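Local coordinates for protein FAD-binding oxidoreductase (Gulosibacter chungangensis, PDB 7PBG) that oxidises 4-ethylphenol with the help of a covalently bound FAD, probably by dehydrogenating it to 4-vinylphenol, at residues A[276-281]-A[315-321]; A[243-249]-A[348-354]; A[3-7]-A[33-39]; A[17-22]-A[73-79]. All blocks are in the same frame, centred on the assembly; numbering follows the deposited sequence.

The chemistry of these four contacts varies with their burial. Interactions 1 and 2 belong to one antiparallel sheet, in which strand 241-249 lies between 318-326 and the outermost strand 349-352, and both rest on backbone ladders with aromatic and aliphatic packing. Interaction 1 is wholly buried; interaction 2, nearer the sheet's border, adds a salt bridge on its partly exposed side. Interactions 3 and 4 lie on the opposite side of the chain's centre, far from the sheet pair. They meet where Ile19 packs on Phe3 and Val33. Surface interaction 3 relies mainly on charge, whereas interaction 4 joins two helices through an apolar centre with a charged rim.

Interaction 1 of 4, residues A[276-281]-A[315-321]; sequences PIVRNV and IGHWIVY
Strands 277-280 and 318-321 run antiparallel, their directions 154° apart, and the pairs Ile277-Tyr321 and Arg279-Ile319 each carry two backbone hydrogen bonds, Arg279 N lying 2.9 Å from Ile319 O. On the face that bears Val278, Asn280, Trp318 and Val320, the indole of Trp318 reaches across to the neighbouring strand. Its CG stands anti to the carbonyl carbon (chi1 -66°), and this swings the six-membered ring beneath Asn280, whose CB makes a CH-pi contact 4.0 Å from the ring centroid, displaced toward the rim. Val278 crosses the indole at about a right angle, its CG1 3.9 Å from Trp318 CE3. With an alanine in place of Trp318, Asn280 CB and Val278 CG1 would probably lose the ring they pack on, and the carbonyl of Glu252 its NE1 donor.

On the other face, Ile277 CD1 leans on Tyr321 CD2 at 3.9 Å, and Arg279 CD meets the edge of the tyrosine ring, with the guanidinium turned 86° from it. Asp284 takes a salt bridge from Arg279 and a hydrogen bond from the Tyr321 hydroxyl, fixing both ends. Asn280 OD1 caps the following helix at Phe283 N and also accepts from Ala429 N, while His317 and Trp318 both face Phe249 as a classic beta bulge. This antiparallel sheet probably corresponds to the substrate domain of vanillyl-alcohol-oxidase-type flavoenzymes, and the Arg279 side chain stands about 7 Å from the FAD.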
# COMPACT_ATOMS: atom_id res chain seq x y z
N PRO A 276 3.50 -14.34 13.66
CA PRO A 276 4.28 -15.53 13.91
C PRO A 276 4.09 -16.56 12.80
O PRO A 276 3.13 -16.45 12.04
CB PRO A 276 3.80 -15.99 15.30
CG PRO A 276 2.37 -15.49 15.37
CD PRO A 276 2.34 -14.20 14.58
N ILE A 277 5.00 -17.51 12.73
CA ILE A 277 4.87 -18.67 11.82
C ILE A 277 4.38 -19.88 12.63
O ILE A 277 4.68 -20.00 13.82
CB ILE A 277 6.19 -18.95 11.07
CG1 ILE A 277 7.34 -19.26 12.01
CG2 ILE A 277 6.53 -17.76 10.17
CD1 ILE A 277 8.60 -19.77 11.32
N VAL A 278 3.73 -20.78 11.95
CA VAL A 278 3.26 -22.05 12.56
C VAL A 278 3.73 -23.14 11.63
O VAL A 278 3.14 -23.25 10.51
CB VAL A 278 1.73 -22.09 12.77
CG1 VAL A 278 1.37 -23.33 13.57
CG2 VAL A 278 1.21 -20.82 13.44
N ARG A 279 4.82 -23.82 11.96
CA ARG A 279 5.31 -24.85 11.01
C ARG A 279 5.10 -26.25 11.56
O ARG A 279 5.07 -26.47 12.80
CB ARG A 279 6.77 -24.64 10.62
CG ARG A 279 7.73 -24.46 11.75
CD ARG A 279 9.11 -24.39 11.10
NE ARG A 279 9.36 -23.46 10.00
CZ ARG A 279 10.59 -23.24 9.48
NH1 ARG A 279 11.64 -23.92 9.92
NH2 ARG A 279 10.75 -22.38 8.49
N ASN A 280 5.04 -27.19 10.64
CA ASN A 280 4.96 -28.61 11.03
C ASN A 280 6.36 -29.13 11.36
O ASN A 280 7.37 -28.52 10.97
CB ASN A 280 4.22 -29.44 10.01
CG ASN A 280 4.91 -29.66 8.68
OD1 ASN A 280 5.84 -28.95 8.30
ND2 ASN A 280 4.40 -30.63 7.95
N VAL A 281 6.40 -30.28 12.02
CA VAL A 281 7.70 -30.87 12.46
C VAL A 281 8.57 -31.15 11.24
O VAL A 281 9.83 -30.94 11.30
CB VAL A 281 7.51 -32.10 13.36
CG1 VAL A 281 6.84 -33.25 12.67
CG2 VAL A 281 8.86 -32.52 13.93
N ILE A 315 10.85 -30.99 19.94
CA ILE A 315 9.98 -29.88 19.47
C ILE A 315 8.49 -30.31 19.56
O ILE A 315 8.09 -30.87 20.60
CB ILE A 315 10.50 -29.36 18.11
CG1 ILE A 315 10.54 -30.42 17.02
CG2 ILE A 315 11.90 -28.79 18.29
CD1 ILE A 315 11.03 -29.88 15.70
N GLY A 316 7.69 -30.02 18.56
CA GLY A 316 6.26 -30.42 18.55
C GLY A 316 5.88 -30.83 17.16
O GLY A 316 6.64 -30.53 16.23
N HIS A 317 4.70 -31.41 16.98
CA HIS A 317 4.15 -31.61 15.62
C HIS A 317 3.90 -30.26 14.93
O HIS A 317 3.93 -30.22 13.69
CB HIS A 317 2.87 -32.43 15.73
CG HIS A 317 3.16 -33.88 15.87
ND1 HIS A 317 3.62 -34.65 14.82
CD2 HIS A 317 3.14 -34.70 16.94
CE1 HIS A 317 3.84 -35.88 15.24
NE2 HIS A 317 3.55 -35.95 16.54
N TRP A 318 3.58 -29.22 15.71
CA TRP A 318 3.45 -27.80 15.30
C TRP A 318 4.37 -27.00 16.22
O TRP A 318 4.41 -27.30 17.43
CB TRP A 318 2.00 -27.30 15.37
CG TRP A 318 1.14 -28.00 14.37
CD1 TRP A 318 0.23 -28.98 14.61
CD2 TRP A 318 1.15 -27.79 12.94
NE1 TRP A 318 -0.31 -29.40 13.43
CE2 TRP A 318 0.21 -28.68 12.39
CE3 TRP A 318 1.84 -26.91 12.10
CZ2 TRP A 318 -0.05 -28.73 11.02
CZ3 TRP A 318 1.60 -26.96 10.75
CH2 TRP A 318 0.65 -27.85 10.23
N ILE A 319 5.07 -26.05 15.63
CA ILE A 319 5.89 -25.09 16.38
C ILE A 319 5.46 -23.70 15.94
O ILE A 319 5.42 -23.41 14.72
CB ILE A 319 7.39 -25.34 16.12
CG1 ILE A 319 7.79 -26.81 16.21
CG2 ILE A 319 8.20 -24.45 17.02
CD1 ILE A 319 7.74 -27.57 14.92
N VAL A 320 5.18 -22.86 16.91
CA VAL A 320 5.00 -21.40 16.72
C VAL A 320 6.32 -20.72 17.04
O VAL A 320 6.85 -20.98 18.10
CB VAL A 320 3.85 -20.84 17.56
CG1 VAL A 320 3.77 -19.32 17.50
CG2 VAL A 320 2.54 -21.50 17.16
N TYR A 321 6.80 -19.90 16.12
CA TYR A 321 7.91 -18.98 16.39
C TYR A 321 7.42 -17.54 16.26
O TYR A 321 6.76 -17.20 15.27
CB TYR A 321 9.05 -19.22 15.40
CG TYR A 321 9.71 -20.56 15.54
CD1 TYR A 321 10.63 -20.80 16.56
CD2 TYR A 321 9.44 -21.59 14.66
CE1 TYR A 321 11.26 -22.02 16.67
CE2 TYR A 321 10.02 -22.83 14.81
CZ TYR A 321 10.96 -23.04 15.79
OH TYR A 321 11.53 -24.27 15.87

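Interaction 2 of 4, residues A[243-249]-A[348-354]; sequences LSFAIYF and ARFETNE
Tyr248 and Arg349 make a flat contact: Tyr248 CD2 lies over one face of the guanidinium, 3.3 Å from Arg349 NH2, and the two planes are 28° apart. The arginine gets there with CG anti to its backbone nitrogen (chi1 -177°) and a bend further along the chain. Its NH1 then forms a salt bridge with Glu351 OE2 at 2.8 Å, the oxygen lying in the guanidinium plane, while Glu351 OE1 bonds to the Thr355 hydroxyl and CG touches the tyrosine ring edge. A leucine in place of Arg349 would probably leave Glu351 OE2 without its charged mate and take away the flat group that packs on the Tyr248 ring.

On the face that carries Phe245, Ile247 and Phe350, Phe350 CZ reaches Phe245 CB at 3.5 Å; the ring planes differ by 23° but are so far displaced that they hardly overlap. Ile247 packs beside them, CG1 3.6 Å from Phe350 CD1 and CD1 at the ring edge. Two hydrogen-bonded pairs, Ala246-Glu351 and Tyr248-Arg349, hold this register. Beyond them Asn353 prolongs the ladder, OD1 accepting from Ser244 N at 2.8 Å while its own N donates to Ser244 O.

Strand 349-352 is the outermost of the sheet within this chain, and 241-249 continues the pairing to 318-326. Helix 328-342 packs on Ile247, Phe249 and Phe350, whereas helix 363-375 covers Ala246 and Tyr248.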
# COMPACT_ATOMS: atom_id res chain seq x y z
N LEU A 243 13.08 -10.16 21.93
CA LEU A 243 13.07 -11.50 22.57
C LEU A 243 12.17 -12.43 21.79
O LEU A 243 10.97 -12.04 21.54
CB LEU A 243 12.62 -11.35 24.02
CG LEU A 243 12.60 -12.63 24.84
CD1 LEU A 243 14.01 -13.09 25.14
CD2 LEU A 243 11.85 -12.39 26.13
N SER A 244 12.73 -13.54 21.37
CA SER A 244 12.03 -14.54 20.54
C SER A 244 11.55 -15.71 21.37
O SER A 244 12.03 -15.97 22.49
CB SER A 244 12.86 -15.03 19.41
OG SER A 244 13.17 -13.99 18.54
N PHE A 245 10.58 -16.42 20.83
CA PHE A 245 9.99 -17.57 21.50
C PHE A 245 9.66 -18.67 20.50
O PHE A 245 9.44 -18.42 19.28
CB PHE A 245 8.78 -17.12 22.29
CG PHE A 245 7.73 -16.42 21.48
CD1 PHE A 245 6.73 -17.12 20.83
CD2 PHE A 245 7.71 -15.04 21.43
CE1 PHE A 245 5.75 -16.42 20.14
CE2 PHE A 245 6.73 -14.35 20.74
CZ PHE A 245 5.74 -15.06 20.10
N ALA A 246 9.61 -19.87 21.05
CA ALA A 246 9.17 -21.09 20.35
C ALA A 246 8.08 -21.69 21.21
O ALA A 246 8.22 -21.73 22.47
CB ALA A 246 10.31 -22.05 20.16
N ILE A 247 7.01 -22.11 20.59
CA ILE A 247 5.89 -22.77 21.31
C ILE A 247 5.64 -24.11 20.63
O ILE A 247 5.39 -24.11 19.44
CB ILE A 247 4.61 -21.92 21.36
CG1 ILE A 247 4.93 -20.42 21.48
CG2 ILE A 247 3.78 -22.42 22.51
CD1 ILE A 247 3.73 -19.56 21.58
N TYR A 248 5.80 -25.18 21.39
CA TYR A 248 5.72 -26.55 20.83
C TYR A 248 4.38 -27.16 21.19
O TYR A 248 4.00 -27.17 22.38
CB TYR A 248 6.85 -27.40 21.39
CG TYR A 248 8.19 -26.74 21.23
CD1 TYR A 248 8.79 -26.63 19.99
CD2 TYR A 248 8.87 -26.25 22.32
CE1 TYR A 248 10.03 -26.05 19.83
CE2 TYR A 248 10.11 -25.66 22.19
CZ TYR A 248 10.70 -25.58 20.94
OH TYR A 248 11.93 -25.01 20.84
N PHE A 249 3.73 -27.76 20.21
CA PHE A 249 2.41 -28.40 20.42
C PHE A 249 2.59 -29.88 20.11
O PHE A 249 3.19 -30.25 19.08
CB PHE A 249 1.37 -27.70 19.57
CG PHE A 249 1.25 -26.25 19.93
CD1 PHE A 249 0.43 -25.85 20.97
CD2 PHE A 249 2.06 -25.29 19.33
CE1 PHE A 249 0.36 -24.53 21.35
CE2 PHE A 249 1.96 -23.95 19.67
CZ PHE A 249 1.13 -23.58 20.69
N ALA A 348 1.19 -28.04 25.47
CA ALA A 348 2.03 -26.97 24.89
C ALA A 348 3.19 -26.66 25.83
O ALA A 348 3.03 -26.76 27.06
CB ALA A 348 1.26 -25.71 24.62
N ARG A 349 4.32 -26.32 25.26
CA ARG A 349 5.56 -25.92 25.97
C ARG A 349 6.12 -24.64 25.34
O ARG A 349 6.18 -24.52 24.11
CB ARG A 349 6.62 -27.02 25.95
CG ARG A 349 7.87 -26.65 26.74
CD ARG A 349 8.75 -27.86 26.99
NE ARG A 349 9.14 -28.49 25.75
CZ ARG A 349 10.15 -28.11 24.96
NH1 ARG A 349 10.90 -27.09 25.30
NH2 ARG A 349 10.41 -28.75 23.83
N PHE A 350 6.48 -23.69 26.18
CA PHE A 350 6.92 -22.35 25.75
C PHE A 350 8.41 -22.19 26.11
O PHE A 350 8.79 -22.48 27.25
CB PHE A 350 6.06 -21.29 26.42
CG PHE A 350 6.31 -19.89 25.98
CD1 PHE A 350 5.63 -19.36 24.88
CD2 PHE A 350 7.24 -19.09 26.62
CE1 PHE A 350 5.87 -18.07 24.46
CE2 PHE A 350 7.43 -17.77 26.24
CZ PHE A 350 6.75 -17.26 25.17
N GLU A 351 9.17 -21.62 25.20
CA GLU A 351 10.61 -21.26 25.46
C GLU A 351 10.88 -19.90 24.83
O GLU A 351 10.26 -19.56 23.83
CB GLU A 351 11.56 -22.30 24.88
CG GLU A 351 11.37 -23.73 25.34
CD GLU A 351 11.59 -23.99 26.82
OE1 GLU A 351 12.22 -23.13 27.51
OE2 GLU A 351 11.19 -25.08 27.27
N THR A 352 11.89 -19.21 25.32
CA THR A 352 12.43 -18.02 24.67
C THR A 352 13.88 -18.31 24.33
O THR A 352 14.39 -19.31 24.78
CB THR A 352 12.33 -16.79 25.58
OG1 THR A 352 13.31 -16.94 26.60
CG2 THR A 352 10.97 -16.60 26.23
N ASN A 353 14.50 -17.43 23.58
CA ASN A 353 15.93 -17.60 23.22
C ASN A 353 16.78 -17.41 24.46
O ASN A 353 18.00 -17.73 24.37
CB ASN A 353 16.36 -16.71 22.06
CG ASN A 353 16.15 -15.25 22.32
OD1 ASN A 353 15.01 -14.80 22.39
ND2 ASN A 353 17.24 -14.51 22.46
N GLU A 354 16.22 -16.89 25.56
CA GLU A 354 16.97 -16.87 26.84
C GLU A 354 16.87 -18.22 27.56
O GLU A 354 17.85 -18.60 28.15
CB GLU A 354 16.52 -15.73 27.76
CG GLU A 354 16.82 -14.38 27.21
CD GLU A 354 16.21 -13.21 27.98
OE1 GLU A 354 15.21 -13.39 28.69
OE2 GLU A 354 16.66 -12.11 27.76

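Interaction 3 of 4, residues A[3-7]-A[33-39]; sequences FRTLP and VDEATVS
A side-on salt bridge from Arg4 to Glu35 ties the start of the modelled chain to the first turn of the short helix 35-39. Arg4 NE donates to Glu35 OE1 over 2.9 Å in an almost straight bond (178°), and Arg4 NH2 to Glu35 OE2 over 3.0 Å, so each carboxylate oxygen has its own nitrogen. Both oxygens lie close to the guanidinium plane, but the carboxylate is twisted 42° against it: OE1 is met from above its plane, OE2 on the syn side. A bend at chi3 lays the arginine over the helix, with Arg4 CD 3.5 Å from Val38 CG1 and the backbone between Val38 and Ser39 over one guanidinium face. NH2 has a second acid partner in Asp42, and NH1 bonds to the carbonyl of Gly55.

Nearer the terminus, the edge of the Phe3 ring brings CE1 to 4.1 Å from Val33 CG1. One water bridges the backbones, donating to Val33 O at 2.7 Å and accepting from Arg4 N. The helix start is set by Asp34, whose OD2 takes Thr37 N at 3.0 Å and, with its syn lone pair, Thr37 OG1 at 2.6 Å. Ser39 N and OG both bond to Glu35 O, one from each side of the carbonyl plane. The arrangement is that of an aspartate N-capped helix whose first turn carries the acid that grips an N-terminal arm.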
# COMPACT_ATOMS: atom_id res chain seq x y z
N PHE A 3 22.89 -20.54 -31.37
CA PHE A 3 22.07 -20.09 -30.16
C PHE A 3 21.34 -21.29 -29.56
O PHE A 3 20.83 -22.13 -30.29
CB PHE A 3 21.08 -18.99 -30.55
CG PHE A 3 21.76 -17.83 -31.20
CD1 PHE A 3 22.64 -17.04 -30.47
CD2 PHE A 3 21.62 -17.59 -32.56
CE1 PHE A 3 23.34 -16.02 -31.10
CE2 PHE A 3 22.31 -16.56 -33.17
CZ PHE A 3 23.17 -15.78 -32.44
N ARG A 4 21.28 -21.38 -28.23
CA ARG A 4 20.80 -22.59 -27.52
C ARG A 4 19.28 -22.71 -27.73
O ARG A 4 18.76 -23.82 -27.81
CB ARG A 4 21.19 -22.52 -26.04
CG ARG A 4 20.42 -21.48 -25.25
CD ARG A 4 21.03 -21.27 -23.88
NE ARG A 4 21.08 -22.46 -23.06
CZ ARG A 4 20.34 -22.67 -21.97
NH1 ARG A 4 19.41 -21.81 -21.60
NH2 ARG A 4 20.49 -23.79 -21.28
N THR A 5 18.61 -21.58 -27.83
CA THR A 5 17.14 -21.45 -27.99
C THR A 5 16.92 -20.13 -28.74
O THR A 5 17.84 -19.25 -28.72
CB THR A 5 16.38 -21.47 -26.65
OG1 THR A 5 16.83 -20.36 -25.87
CG2 THR A 5 16.52 -22.74 -25.85
N LEU A 6 15.79 -20.00 -29.40
CA LEU A 6 15.37 -18.73 -30.01
C LEU A 6 13.92 -18.47 -29.66
O LEU A 6 13.13 -19.40 -29.58
CB LEU A 6 15.48 -18.76 -31.54
CG LEU A 6 16.88 -18.70 -32.12
CD1 LEU A 6 16.79 -18.81 -33.64
CD2 LEU A 6 17.60 -17.44 -31.72
N PRO A 7 13.56 -17.18 -29.57
CA PRO A 7 12.16 -16.81 -29.37
C PRO A 7 11.39 -17.12 -30.66
O PRO A 7 11.89 -16.80 -31.76
CB PRO A 7 12.21 -15.32 -29.01
CG PRO A 7 13.57 -14.81 -29.46
CD PRO A 7 14.46 -16.02 -29.65
N VAL A 33 26.07 -15.75 -24.84
CA VAL A 33 25.19 -16.71 -25.57
C VAL A 33 25.72 -18.14 -25.41
O VAL A 33 25.04 -19.05 -25.88
CB VAL A 33 25.04 -16.34 -27.06
CG1 VAL A 33 24.31 -15.01 -27.23
CG2 VAL A 33 26.38 -16.30 -27.77
N ASP A 34 26.85 -18.35 -24.73
CA ASP A 34 27.42 -19.71 -24.60
C ASP A 34 26.58 -20.53 -23.61
O ASP A 34 26.11 -19.97 -22.59
CB ASP A 34 28.87 -19.67 -24.13
CG ASP A 34 29.02 -18.87 -22.86
OD1 ASP A 34 28.74 -17.64 -22.90
OD2 ASP A 34 29.35 -19.49 -21.82
N GLU A 35 26.42 -21.82 -23.91
CA GLU A 35 25.62 -22.78 -23.11
C GLU A 35 26.09 -22.78 -21.65
O GLU A 35 25.24 -22.77 -20.77
CB GLU A 35 25.72 -24.18 -23.72
CG GLU A 35 25.00 -25.22 -22.91
CD GLU A 35 23.49 -25.05 -22.91
OE1 GLU A 35 22.97 -24.47 -23.87
OE2 GLU A 35 22.85 -25.48 -21.95
N ALA A 36 27.40 -22.80 -21.38
CA ALA A 36 27.92 -22.87 -20.00
C ALA A 36 27.40 -21.67 -19.19
O ALA A 36 26.98 -21.88 -18.02
CB ALA A 36 29.44 -22.96 -19.97
N THR A 37 27.44 -20.47 -19.74
CA THR A 37 27.03 -19.24 -19.03
C THR A 37 25.49 -19.13 -18.99
O THR A 37 24.96 -18.88 -17.90
CB THR A 37 27.57 -17.95 -19.64
OG1 THR A 37 29.00 -18.03 -19.71
CG2 THR A 37 27.20 -16.74 -18.80
N VAL A 38 24.81 -19.33 -20.11
CA VAL A 38 23.33 -19.14 -20.10
C VAL A 38 22.64 -20.21 -19.23
O VAL A 38 21.63 -19.88 -18.58
CB VAL A 38 22.74 -19.06 -21.51
CG1 VAL A 38 21.24 -18.79 -21.49
CG2 VAL A 38 23.45 -18.01 -22.35
N SER A 39 23.17 -21.44 -19.18
CA SER A 39 22.52 -22.57 -18.49
C SER A 39 22.48 -22.32 -16.99
O SER A 39 21.59 -22.88 -16.33
CB SER A 39 23.19 -23.91 -18.81
OG SER A 39 24.54 -23.92 -18.40
O HOH W 1 22.61 -19.08 -27.00

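Interaction 4 of 4, residues A[17-22]-A[73-79]; sequences NAISEF and IANKYGI
Ile73 packs against Phe22 at the apolar middle of the contact between helices 12-26 and 64-77, whose segments 17-22 and 73-77 run antiparallel at 164°. Its CG2, the branch anti to the backbone nitrogen, lies 3.4 Å from Phe22 CE1; the two side chains lie alongside, pointing opposite ways. Ile73 CD1 reaches both Phe22 CD1 and Glu21, 3.9 Å from Glu21 CB. Ala18 CB, next to Ile73 CG2, presses tightly on Ile79 CD1, at 3.3 Å.

The same methyl makes a CH-pi contact, Ala18 CB standing over one face of the Tyr77 ring, 3.9 Å from its centroid and 23° off the normal, while Lys76 CG lies over the opposite face. Thus the ring is sandwiched between the partner helix and its own.

Charge gathers on Glu21. Its OE2 receives Lys76 NZ at 2.6 Å on the syn lone pair, in a salt bridge. Tyr77 OH also donates to Glu21 OE2, at 2.4 Å, so short that its exact value is doubtful. The carboxylate is turned 79° from the phenol ring and sits at the ring's edge.

A Schellman motif, with Gly78 in positive phi and Ile79 N bonded to Ala74 O, ends the helix and turns Ile79 back on Ala18. The chemistry is therefore graded, from methyls and Phe22 inside to a rim where ammonium and phenol would probably stabilise the glutamate's negative charge.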
# COMPACT_ATOMS: atom_id res chain seq x y z
N ASN A 17 21.68 -10.37 -35.18
CA ASN A 17 21.78 -8.91 -35.48
C ASN A 17 21.52 -8.15 -34.17
O ASN A 17 22.30 -7.24 -33.90
CB ASN A 17 20.85 -8.44 -36.59
CG ASN A 17 21.36 -8.78 -37.97
OD1 ASN A 17 22.55 -8.94 -38.18
ND2 ASN A 17 20.44 -8.90 -38.90
N ALA A 18 20.53 -8.58 -33.39
CA ALA A 18 20.20 -8.00 -32.06
C ALA A 18 21.38 -8.20 -31.11
O ALA A 18 21.78 -7.23 -30.41
CB ALA A 18 18.95 -8.62 -31.53
N ILE A 19 21.95 -9.41 -31.06
CA ILE A 19 23.13 -9.73 -30.21
C ILE A 19 24.30 -8.81 -30.58
O ILE A 19 24.98 -8.28 -29.66
CB ILE A 19 23.52 -11.23 -30.29
CG1 ILE A 19 22.45 -12.14 -29.70
CG2 ILE A 19 24.88 -11.49 -29.66
CD1 ILE A 19 22.27 -12.04 -28.17
N SER A 20 24.54 -8.59 -31.87
CA SER A 20 25.61 -7.68 -32.33
C SER A 20 25.33 -6.24 -31.83
O SER A 20 26.31 -5.57 -31.38
CB SER A 20 25.74 -7.78 -33.84
OG SER A 20 26.54 -6.72 -34.30
N GLU A 21 24.07 -5.79 -31.80
CA GLU A 21 23.70 -4.42 -31.31
C GLU A 21 23.86 -4.36 -29.77
O GLU A 21 24.46 -3.39 -29.28
CB GLU A 21 22.29 -4.05 -31.74
CG GLU A 21 22.17 -3.81 -33.25
CD GLU A 21 21.00 -2.93 -33.67
OE1 GLU A 21 20.72 -1.93 -32.97
OE2 GLU A 21 20.43 -3.21 -34.74
N PHE A 22 23.38 -5.36 -29.03
CA PHE A 22 23.62 -5.44 -27.56
C PHE A 22 25.12 -5.38 -27.29
O PHE A 22 25.59 -4.58 -26.44
CB PHE A 22 23.04 -6.73 -26.99
CG PHE A 22 21.54 -6.88 -27.08
CD1 PHE A 22 20.69 -5.84 -26.81
CD2 PHE A 22 20.99 -8.12 -27.35
CE1 PHE A 22 19.31 -6.03 -26.83
CE2 PHE A 22 19.62 -8.31 -27.37
CZ PHE A 22 18.79 -7.25 -27.12
N ILE A 73 16.62 -1.75 -28.31
CA ILE A 73 17.06 -2.80 -29.28
C ILE A 73 16.02 -3.92 -29.27
O ILE A 73 15.68 -4.44 -30.35
CB ILE A 73 18.49 -3.30 -28.99
CG1 ILE A 73 19.50 -2.19 -29.23
CG2 ILE A 73 18.81 -4.54 -29.80
CD1 ILE A 73 20.83 -2.41 -28.54
N ALA A 74 15.58 -4.38 -28.10
CA ALA A 74 14.60 -5.48 -28.01
C ALA A 74 13.32 -5.13 -28.77
O ALA A 74 12.77 -5.99 -29.47
CB ALA A 74 14.31 -5.82 -26.56
N ASN A 75 12.87 -3.89 -28.66
CA ASN A 75 11.66 -3.41 -29.38
C ASN A 75 11.91 -3.47 -30.89
O ASN A 75 11.04 -3.91 -31.60
CB ASN A 75 11.29 -1.98 -28.96
CG ASN A 75 10.41 -1.96 -27.72
OD1 ASN A 75 9.18 -2.14 -27.80
ND2 ASN A 75 11.02 -1.73 -26.57
N LYS A 76 13.09 -3.04 -31.34
CA LYS A 76 13.37 -2.96 -32.80
C LYS A 76 13.29 -4.39 -33.37
O LYS A 76 12.70 -4.58 -34.44
CB LYS A 76 14.73 -2.31 -33.05
CG LYS A 76 15.18 -2.27 -34.51
CD LYS A 76 16.52 -1.60 -34.67
CE LYS A 76 17.26 -2.06 -35.91
NZ LYS A 76 18.67 -1.62 -35.86
N TYR A 77 13.78 -5.39 -32.64
CA TYR A 77 13.87 -6.79 -33.17
C TYR A 77 12.68 -7.64 -32.74
O TYR A 77 12.64 -8.77 -33.19
CB TYR A 77 15.17 -7.44 -32.73
CG TYR A 77 16.34 -6.88 -33.48
CD1 TYR A 77 16.62 -7.33 -34.76
CD2 TYR A 77 17.14 -5.89 -32.96
CE1 TYR A 77 17.65 -6.78 -35.51
CE2 TYR A 77 18.17 -5.33 -33.69
CZ TYR A 77 18.45 -5.80 -34.97
OH TYR A 77 19.49 -5.26 -35.67
N GLY A 78 11.84 -7.19 -31.81
CA GLY A 78 10.72 -8.01 -31.30
C GLY A 78 11.20 -9.19 -30.46
O GLY A 78 10.59 -10.25 -30.52
N ILE A 79 12.27 -8.99 -29.70
CA ILE A 79 12.88 -10.03 -28.84
C ILE A 79 12.40 -9.85 -27.42
O ILE A 79 12.58 -8.76 -26.87
CB ILE A 79 14.41 -9.98 -28.97
CG1 ILE A 79 14.83 -10.47 -30.38
CG2 ILE A 79 15.04 -10.78 -27.84
CD1 ILE A 79 16.30 -10.32 -30.65